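Long-range contact in glutathione S-transferase domain (Xanthobacter autotrophicus, PDB 4HZ2), which binds glutathione and, judging by its family, probably acts as a glutathione transferase: residues W115-H123 with A157-L165. Numbering follows the deposited sequence.
With GSH (glutathione), chain F; GSH (glutathione), chain C.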
ATOM      1  N   TRP B 115       2.541  -4.691  -7.891  1.00 13.53           N
ATOM      2  CA  TRP B 115       3.845  -4.525  -7.257  1.00 12.44           C
ATOM      3  C   TRP B 115       3.864  -3.325  -6.296  1.00 14.14           C
ATOM      4  O   TRP B 115       4.549  -3.373  -5.263  1.00 14.82           O
ATOM      5  CB  TRP B 115       4.971  -4.391  -8.296  1.00 15.28           C
ATOM      6  CG  TRP B 115       5.261  -5.637  -9.005  1.00 13.56           C
ATOM      7  CD1 TRP B 115       5.154  -5.872 -10.361  1.00 13.03           C
ATOM      8  CD2 TRP B 115       5.836  -6.831  -8.435  1.00 14.39           C
ATOM      9  NE1 TRP B 115       5.562  -7.174 -10.649  1.00 14.47           N
ATOM     10  CE2 TRP B 115       6.029  -7.749  -9.493  1.00 14.24           C
ATOM     11  CE3 TRP B 115       6.216  -7.203  -7.137  1.00 16.48           C
ATOM     12  CZ2 TRP B 115       6.518  -9.043  -9.279  1.00 16.30           C
ATOM     13  CZ3 TRP B 115       6.743  -8.503  -6.926  1.00 21.98           C
ATOM     14  CH2 TRP B 115       6.890  -9.394  -8.008  1.00 23.12           C
ATOM     15  N   LEU B 116       3.147  -2.248  -6.630  1.00 12.62           N
ATOM     16  CA  LEU B 116       3.159  -1.093  -5.726  1.00 14.08           C
ATOM     17  C   LEU B 116       2.465  -1.418  -4.401  1.00 12.79           C
ATOM     18  O   LEU B 116       2.909  -0.936  -3.345  1.00 13.26           O
ATOM     19  CB  LEU B 116       2.458   0.123  -6.375  1.00 13.61           C
ATOM     20  CG  LEU B 116       3.067   0.669  -7.668  1.00 13.42           C
ATOM     21  CD1 LEU B 116       2.244   1.840  -8.182  1.00 13.51           C
ATOM     22  CD2 LEU B 116       4.520   1.118  -7.435  1.00 15.72           C
ATOM     23  N   PHE B 117       1.362  -2.188  -4.428  1.00 13.10           N
ATOM     24  CA  PHE B 117       0.715  -2.538  -3.172  1.00 15.41           C
ATOM     25  C   PHE B 117       1.506  -3.602  -2.409  1.00 15.09           C
ATOM     26  O   PHE B 117       1.612  -3.550  -1.166  1.00 14.57           O
ATOM     27  CB  PHE B 117      -0.777  -2.907  -3.364  1.00 13.88           C
ATOM     28  CG  PHE B 117      -1.605  -1.734  -3.751  1.00 13.10           C
ATOM     29  CD1 PHE B 117      -1.866  -0.722  -2.833  1.00 14.35           C
ATOM     30  CD2 PHE B 117      -2.075  -1.622  -5.037  1.00 16.37           C
ATOM     31  CE1 PHE B 117      -2.614   0.413  -3.188  1.00 14.53           C
ATOM     32  CE2 PHE B 117      -2.814  -0.496  -5.432  1.00 15.58           C
ATOM     33  CZ  PHE B 117      -3.093   0.522  -4.496  1.00 14.21           C
ATOM     34  N   PHE B 118       2.082  -4.553  -3.152  1.00 14.27           N
ATOM     35  CA  PHE B 118       3.044  -5.470  -2.536  1.00 14.73           C
ATOM     36  C   PHE B 118       4.149  -4.708  -1.823  1.00 13.69           C
ATOM     37  O   PHE B 118       4.516  -5.019  -0.671  1.00 14.50           O
ATOM     38  CB  PHE B 118       3.625  -6.452  -3.576  1.00 14.01           C
ATOM     39  CG  PHE B 118       4.856  -7.182  -3.113  1.00 15.21           C
ATOM     40  CD1 PHE B 118       4.752  -8.366  -2.372  1.00 18.06           C
ATOM     41  CD2 PHE B 118       6.132  -6.729  -3.482  1.00 13.76           C
ATOM     42  CE1 PHE B 118       5.904  -9.044  -1.979  1.00 16.17           C
ATOM     43  CE2 PHE B 118       7.280  -7.406  -3.091  1.00 14.74           C
ATOM     44  CZ  PHE B 118       7.160  -8.585  -2.357  1.00 16.28           C
ATOM     45  N   GLU B 119       4.687  -3.689  -2.494  1.00 13.41           N
ATOM     46  CA  GLU B 119       5.751  -2.922  -1.883  1.00 16.04           C
ATOM     47  C   GLU B 119       5.298  -2.306  -0.539  1.00 15.11           C
ATOM     48  O   GLU B 119       6.020  -2.335   0.468  1.00 16.10           O
ATOM     49  CB  GLU B 119       6.297  -1.846  -2.846  1.00 15.94           C
ATOM     50  CG  GLU B 119       7.529  -1.178  -2.307  1.00 14.51           C
ATOM     51  CD  GLU B 119       7.249   0.202  -1.668  1.00 14.90           C
ATOM     52  OE1 GLU B 119       6.130   0.731  -1.810  1.00 16.99           O
ATOM     53  OE2 GLU B 119       8.158   0.761  -1.009  1.00 19.09           O
ATOM     54  N   GLN B 120       4.122  -1.709  -0.519  1.00 15.32           N
ATOM     55  CA  GLN B 120       3.702  -0.991   0.678  1.00 16.96           C
ATOM     56  C   GLN B 120       3.280  -1.927   1.809  1.00 13.65           C
ATOM     57  O   GLN B 120       3.388  -1.580   2.983  1.00 17.36           O
ATOM     58  CB  GLN B 120       2.561  -0.029   0.317  1.00 16.30           C
ATOM     59  CG  GLN B 120       3.071   1.214  -0.401  1.00 19.23           C
ATOM     60  CD  GLN B 120       3.772   2.192   0.495  1.00 24.91           C
ATOM     61  OE1 GLN B 120       3.163   2.711   1.438  1.00 23.15           O
ATOM     62  NE2 GLN B 120       5.065   2.479   0.201  1.00 20.10           N
ATOM     63  N   TYR B 121       2.772  -3.099   1.448  1.00 15.96           N
ATOM     64  CA  TYR B 121       2.198  -3.988   2.445  1.00 16.28           C
ATOM     65  C   TYR B 121       3.182  -5.066   2.923  1.00 15.35           C
ATOM     66  O   TYR B 121       3.191  -5.428   4.104  1.00 16.15           O
ATOM     67  CB  TYR B 121       0.941  -4.692   1.878  1.00 15.54           C
ATOM     68  CG  TYR B 121       0.094  -5.241   2.993  1.00 17.92           C
ATOM     69  CD1 TYR B 121       0.197  -6.577   3.402  1.00 18.19           C
ATOM     70  CD2 TYR B 121      -0.762  -4.395   3.707  1.00 18.26           C
ATOM     71  CE1 TYR B 121      -0.564  -7.049   4.460  1.00 17.64           C
ATOM     72  CE2 TYR B 121      -1.518  -4.850   4.766  1.00 23.55           C
ATOM     73  CZ  TYR B 121      -1.427  -6.179   5.143  1.00 22.50           C
ATOM     74  OH  TYR B 121      -2.195  -6.601   6.217  1.00 22.25           O
ATOM     75  N   SER B 122       3.998  -5.568   1.998  1.00 14.63           N
ATOM     76  CA  SER B 122       4.784  -6.788   2.243  1.00 15.29           C
ATOM     77  C   SER B 122       6.296  -6.571   2.223  1.00 19.17           C
ATOM     78  O   SER B 122       7.055  -7.483   2.579  1.00 16.95           O
ATOM     79  CB  SER B 122       4.428  -7.866   1.205  1.00 17.59           C
ATOM     80  OG  SER B 122       3.072  -8.264   1.322  1.00 19.79           O
ATOM     81  N   HIS B 123       6.757  -5.392   1.812  1.00 17.21           N
ATOM     82  CA  HIS B 123       8.190  -5.195   1.601  1.00 14.76           C
ATOM     83  C   HIS B 123       8.694  -4.024   2.430  1.00 18.44           C
ATOM     84  O   HIS B 123       9.534  -4.201   3.328  1.00 18.50           O
ATOM     85  CB  HIS B 123       8.428  -5.009   0.100  1.00 14.57           C
ATOM     86  CG  HIS B 123       9.850  -4.769  -0.318  1.00 17.24           C
ATOM     87  ND1 HIS B 123      10.467  -3.526  -0.233  1.00 16.56           N
ATOM     88  CD2 HIS B 123      10.749  -5.593  -0.926  1.00 17.21           C
ATOM     89  CE1 HIS B 123      11.690  -3.613  -0.739  1.00 16.48           C
ATOM     90  NE2 HIS B 123      11.877  -4.852  -1.183  1.00 19.11           N
ATOM     91  N   ALA B 157       9.777 -11.340   1.293  1.00 17.73           N
ATOM     92  CA  ALA B 157       9.453 -10.366   0.217  1.00 16.41           C
ATOM     93  C   ALA B 157      10.537 -10.474  -0.858  1.00 14.22           C
ATOM     94  O   ALA B 157      10.242 -10.461  -2.055  1.00 15.96           O
ATOM     95  CB  ALA B 157       9.386  -8.954   0.769  1.00 17.47           C
ATOM     96  N   LEU B 158      11.795 -10.618  -0.427  1.00 15.30           N
ATOM     97  CA  LEU B 158      12.889 -10.782  -1.382  1.00 14.63           C
ATOM     98  C   LEU B 158      12.717 -12.113  -2.164  1.00 14.83           C
ATOM     99  O   LEU B 158      13.020 -12.179  -3.366  1.00 16.44           O
ATOM    100  CB  LEU B 158      14.276 -10.669  -0.710  1.00 15.82           C
ATOM    101  CG  LEU B 158      14.618  -9.279  -0.158  1.00 17.48           C
ATOM    102  CD1 LEU B 158      15.866  -9.293   0.721  1.00 20.74           C
ATOM    103  CD2 LEU B 158      14.784  -8.278  -1.305  1.00 21.43           C
ATOM    104  N   ASP B 159      12.214 -13.151  -1.486  1.00 16.53           N
ATOM    105  CA  ASP B 159      11.980 -14.435  -2.166  1.00 18.52           C
ATOM    106  C   ASP B 159      10.954 -14.273  -3.310  1.00 17.06           C
ATOM    107  O   ASP B 159      11.089 -14.883  -4.379  1.00 17.14           O
ATOM    108  CB  ASP B 159      11.446 -15.498  -1.194  1.00 19.75           C
ATOM    109  CG  ASP B 159      12.482 -16.001  -0.221  1.00 25.06           C
ATOM    110  OD1 ASP B 159      13.702 -15.904  -0.513  1.00 20.79           O
ATOM    111  OD2 ASP B 159      12.046 -16.569   0.821  1.00 23.54           O
ATOM    112  N   VAL B 160       9.934 -13.439  -3.083  1.00 16.61           N
ATOM    113  CA  VAL B 160       8.895 -13.195  -4.092  1.00 16.17           C
ATOM    114  C   VAL B 160       9.561 -12.488  -5.294  1.00 15.64           C
ATOM    115  O   VAL B 160       9.362 -12.837  -6.454  1.00 17.08           O
ATOM    116  CB  VAL B 160       7.733 -12.327  -3.535  1.00 15.65           C
ATOM    117  CG1 VAL B 160       6.844 -11.810  -4.664  1.00 16.62           C
ATOM    118  CG2 VAL B 160       6.889 -13.104  -2.532  1.00 17.69           C
ATOM    119  N   MET B 161      10.372 -11.484  -4.999  1.00 14.55           N
ATOM    120  CA  MET B 161      11.043 -10.733  -6.066  1.00 16.87           C
ATOM    121  C   MET B 161      11.983 -11.656  -6.833  1.00 17.82           C
ATOM    122  O   MET B 161      12.045 -11.616  -8.045  1.00 16.09           O
ATOM    123  CB  MET B 161      11.804  -9.560  -5.457  1.00 15.85           C
ATOM    124  CG  MET B 161      10.854  -8.527  -4.878  1.00 16.92           C
ATOM    125  SD  MET B 161      11.789  -7.194  -4.108  1.00 19.35           S
ATOM    126  CE  MET B 161      12.629  -6.501  -5.558  1.00 16.91           C
ATOM    127  N   GLU B 162      12.713 -12.489  -6.108  1.00 16.91           N
ATOM    128  CA  GLU B 162      13.668 -13.431  -6.727  1.00 15.92           C
ATOM    129  C   GLU B 162      12.968 -14.389  -7.684  1.00 17.64           C
ATOM    130  O   GLU B 162      13.467 -14.659  -8.790  1.00 17.98           O
ATOM    131  CB  GLU B 162      14.446 -14.200  -5.647  1.00 19.99           C
ATOM    132  CG  GLU B 162      15.402 -15.276  -6.189  1.00 21.90           C
ATOM    133  CD  GLU B 162      16.704 -14.645  -6.663  1.00 29.07           C
ATOM    134  OE1 GLU B 162      16.887 -13.425  -6.435  1.00 22.78           O
ATOM    135  OE2 GLU B 162      17.555 -15.338  -7.248  1.00 25.39           O
ATOM    136  N   GLN B 163      11.818 -14.900  -7.265  1.00 17.00           N
ATOM    137  CA  GLN B 163      11.071 -15.879  -8.051  1.00 20.22           C
ATOM    138  C   GLN B 163      10.675 -15.241  -9.396  1.00 16.51           C
ATOM    139  O   GLN B 163      10.736 -15.866 -10.455  1.00 24.16           O
ATOM    140  CB  GLN B 163       9.814 -16.284  -7.258  1.00 23.04           C
ATOM    141  CG  GLN B 163       9.067 -17.509  -7.738  1.00 45.02           C
ATOM    142  CD  GLN B 163       8.169 -17.210  -8.928  1.00108.03           C
ATOM    143  OE1 GLN B 163       7.665 -16.093  -9.097  1.00 41.43           O
ATOM    144  NE2 GLN B 163       7.969 -18.209  -9.761  1.00 44.94           N
ATOM    145  N   HIS B 164      10.274 -13.970  -9.356  1.00 16.19           N
ATOM    146  CA  HIS B 164       9.849 -13.320 -10.568  1.00 17.39           C
ATOM    147  C   HIS B 164      11.071 -12.961 -11.437  1.00 16.17           C
ATOM    148  O   HIS B 164      11.085 -13.202 -12.644  1.00 18.93           O
ATOM    149  CB  HIS B 164       9.081 -12.028 -10.242  1.00 15.58           C
ATOM    150  CG  HIS B 164       8.744 -11.236 -11.467  1.00 16.95           C
ATOM    151  ND1 HIS B 164       7.522 -11.337 -12.113  1.00 19.26           N
ATOM    152  CD2 HIS B 164       9.497 -10.383 -12.211  1.00 16.85           C
ATOM    153  CE1 HIS B 164       7.536 -10.569 -13.193  1.00 19.43           C
ATOM    154  NE2 HIS B 164       8.729 -10.000 -13.286  1.00 17.33           N
ATOM    155  N   LEU B 165      12.087 -12.362 -10.817  1.00 16.26           N
ATOM    156  CA  LEU B 165      13.224 -11.802 -11.559  1.00 18.15           C
ATOM    157  C   LEU B 165      14.205 -12.871 -12.076  1.00 18.63           C
ATOM    158  O   LEU B 165      15.092 -12.590 -12.885  1.00 20.11           O
ATOM    159  CB  LEU B 165      13.965 -10.795 -10.678  1.00 16.63           C
ATOM    160  CG  LEU B 165      13.144  -9.478 -10.504  1.00 17.43           C
ATOM    161  CD1 LEU B 165      13.639  -8.635  -9.332  1.00 18.59           C
ATOM    162  CD2 LEU B 165      13.083  -8.598 -11.760  1.00 18.64           C
TER
HETATM  163  N1  GSH F 301       2.877   5.158   2.800  1.00 21.93           N
HETATM  164  CA1 GSH F 301       3.863   6.284   2.961  1.00 20.80           C
HETATM  165  C1  GSH F 301       4.590   6.565   1.665  1.00 19.15           C
HETATM  166  O11 GSH F 301       4.800   7.764   1.333  1.00 20.42           O
HETATM  167  O12 GSH F 301       4.983   5.580   0.958  1.00 20.79           O
HETATM  168  CB1 GSH F 301       4.889   5.991   4.051  1.00 25.64           C
HETATM  169  CG1 GSH F 301       5.833   7.172   4.155  1.00 24.19           C
HETATM  170  CD1 GSH F 301       6.613   7.168   5.450  1.00 19.42           C
HETATM  171  OE1 GSH F 301       6.585   6.184   6.194  1.00 29.35           O
HETATM  172  N2  GSH F 301       7.329   8.281   5.698  1.00 25.81           N
HETATM  173  CA2 GSH F 301       8.180   8.393   6.882  1.00 32.67           C
HETATM  174  C2  GSH F 301       7.679   9.476   7.800  1.00 26.39           C
HETATM  175  O2  GSH F 301       7.265  10.558   7.336  1.00 27.28           O
HETATM  176  CB2 GSH F 301       9.668   8.510   6.444  1.00 51.27           C
HETATM  177  SG2 GSH F 301      10.266   7.231   5.250  1.00 48.25           S
HETATM  178  N3  GSH F 301       7.691   9.228   9.115  1.00 39.84           N
HETATM  179  CA3 GSH F 301       6.594   9.630   9.994  1.00 54.29           C
HETATM  180  C3  GSH F 301       6.944  10.695  11.012  1.00 98.86           C
HETATM  181  O31 GSH F 301       6.018  11.191  11.698  1.00 80.65           O
HETATM  182  O32 GSH F 301       8.140  11.040  11.136  1.00 78.97           O
HETATM  183  N1  GSH C 301      -2.085  -6.426   0.427  0.50 18.60           N
HETATM  184  CA1 GSH C 301      -2.994  -7.605   0.411  0.50 16.69           C
HETATM  185  C1  GSH C 301      -4.289  -7.242  -0.259  0.50 15.95           C
HETATM  186  O11 GSH C 301      -4.765  -6.122   0.019  0.50 17.02           O
HETATM  187  O12 GSH C 301      -4.838  -8.014  -1.064  0.50 16.38           O
HETATM  188  CB1 GSH C 301      -3.236  -8.135   1.829  0.50 16.34           C
HETATM  189  CG1 GSH C 301      -4.100  -9.396   1.758  0.50 19.08           C
HETATM  190  CD1 GSH C 301      -3.971 -10.263   3.009  0.50 18.28           C
HETATM  191  OE1 GSH C 301      -3.412  -9.851   4.003  0.50 21.80           O
HETATM  192  N2  GSH C 301      -4.499 -11.490   2.971  0.50 18.40           N
HETATM  193  CA2 GSH C 301      -4.313 -12.428   4.068  0.50 19.51           C
HETATM  194  C2  GSH C 301      -3.694 -13.712   3.620  0.50 20.05           C
HETATM  195  O2  GSH C 301      -4.127 -14.230   2.623  0.50 18.94           O
HETATM  196  CB2 GSH C 301      -5.652 -12.699   4.741  0.50 22.79           C
HETATM  197  SG2 GSH C 301      -5.515 -13.713   6.252  0.50 26.50           S
HETATM  198  N3  GSH C 301      -2.702 -14.255   4.340  0.50 22.90           N
HETATM  199  CA3 GSH C 301      -2.489 -15.688   4.192  0.50 29.10           C
HETATM  200  C3  GSH C 301      -1.066 -16.144   4.262  0.50 71.81           C
HETATM  201  O31 GSH C 301      -0.832 -17.373   4.153  0.50 32.51           O
HETATM  202  O32 GSH C 301      -0.182 -15.281   4.418  0.50 51.36           O
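Trp115 and His164 open a contact in which aromatic rings meet both one another and aliphatic side chains, with no hydrogen bond between segments 115-123 and 157-165. The indole presents its six-membered edge to one face of the imidazole, a T-shaped pair with planes at 82° and centroids 5.4 Å apart; Trp115 CZ2 stands 3.8 Å from His164 ND1. Beyond the stack, His164 NE2 is held by the carbonyl oxygen of Trp170, which helps fix the imidazole's rotation. Beside it, Val160 meets two rings with one branch: CG1 lies 4.0 Å from Trp115 CZ3 and also touches Phe118 CE1.

Phe118 reaches across with CG anti to its own nitrogen (chi1 165°), bringing Phe118 CZ to 3.9 Å from Ala157 CB, while the carbonyl oxygen of Ala157 lies at the ring edge. The segments lie on helices 107-137 and 144-165 of the all-helical C-terminal domain of the glutathione transferase fold. They run roughly antiparallel, their axes at 150° and 10.8 Å apart at closest, a separation spanned by the rings of Trp115 and Phe118 together with Val160.

The backbones draw closer at the small residue Ala157, where Ala157 CA is 5.5 Å from His123 CA. There Met161, bent at its last torsion, places Met161 SD 3.7 Å from His123 CD2, an oblique sulfur-aromatic contact in which the two side chains cross at about a right angle. On another side of helix 107-137, Gln120 OE1 accepts a hydrogen bond from N1 of one of the two bound glutathiones (chain F). Gln120 NE2 donates to Glu119 OE1, fixing which way the amide is turned; Glu119 in turn is salt-bridged to Lys36.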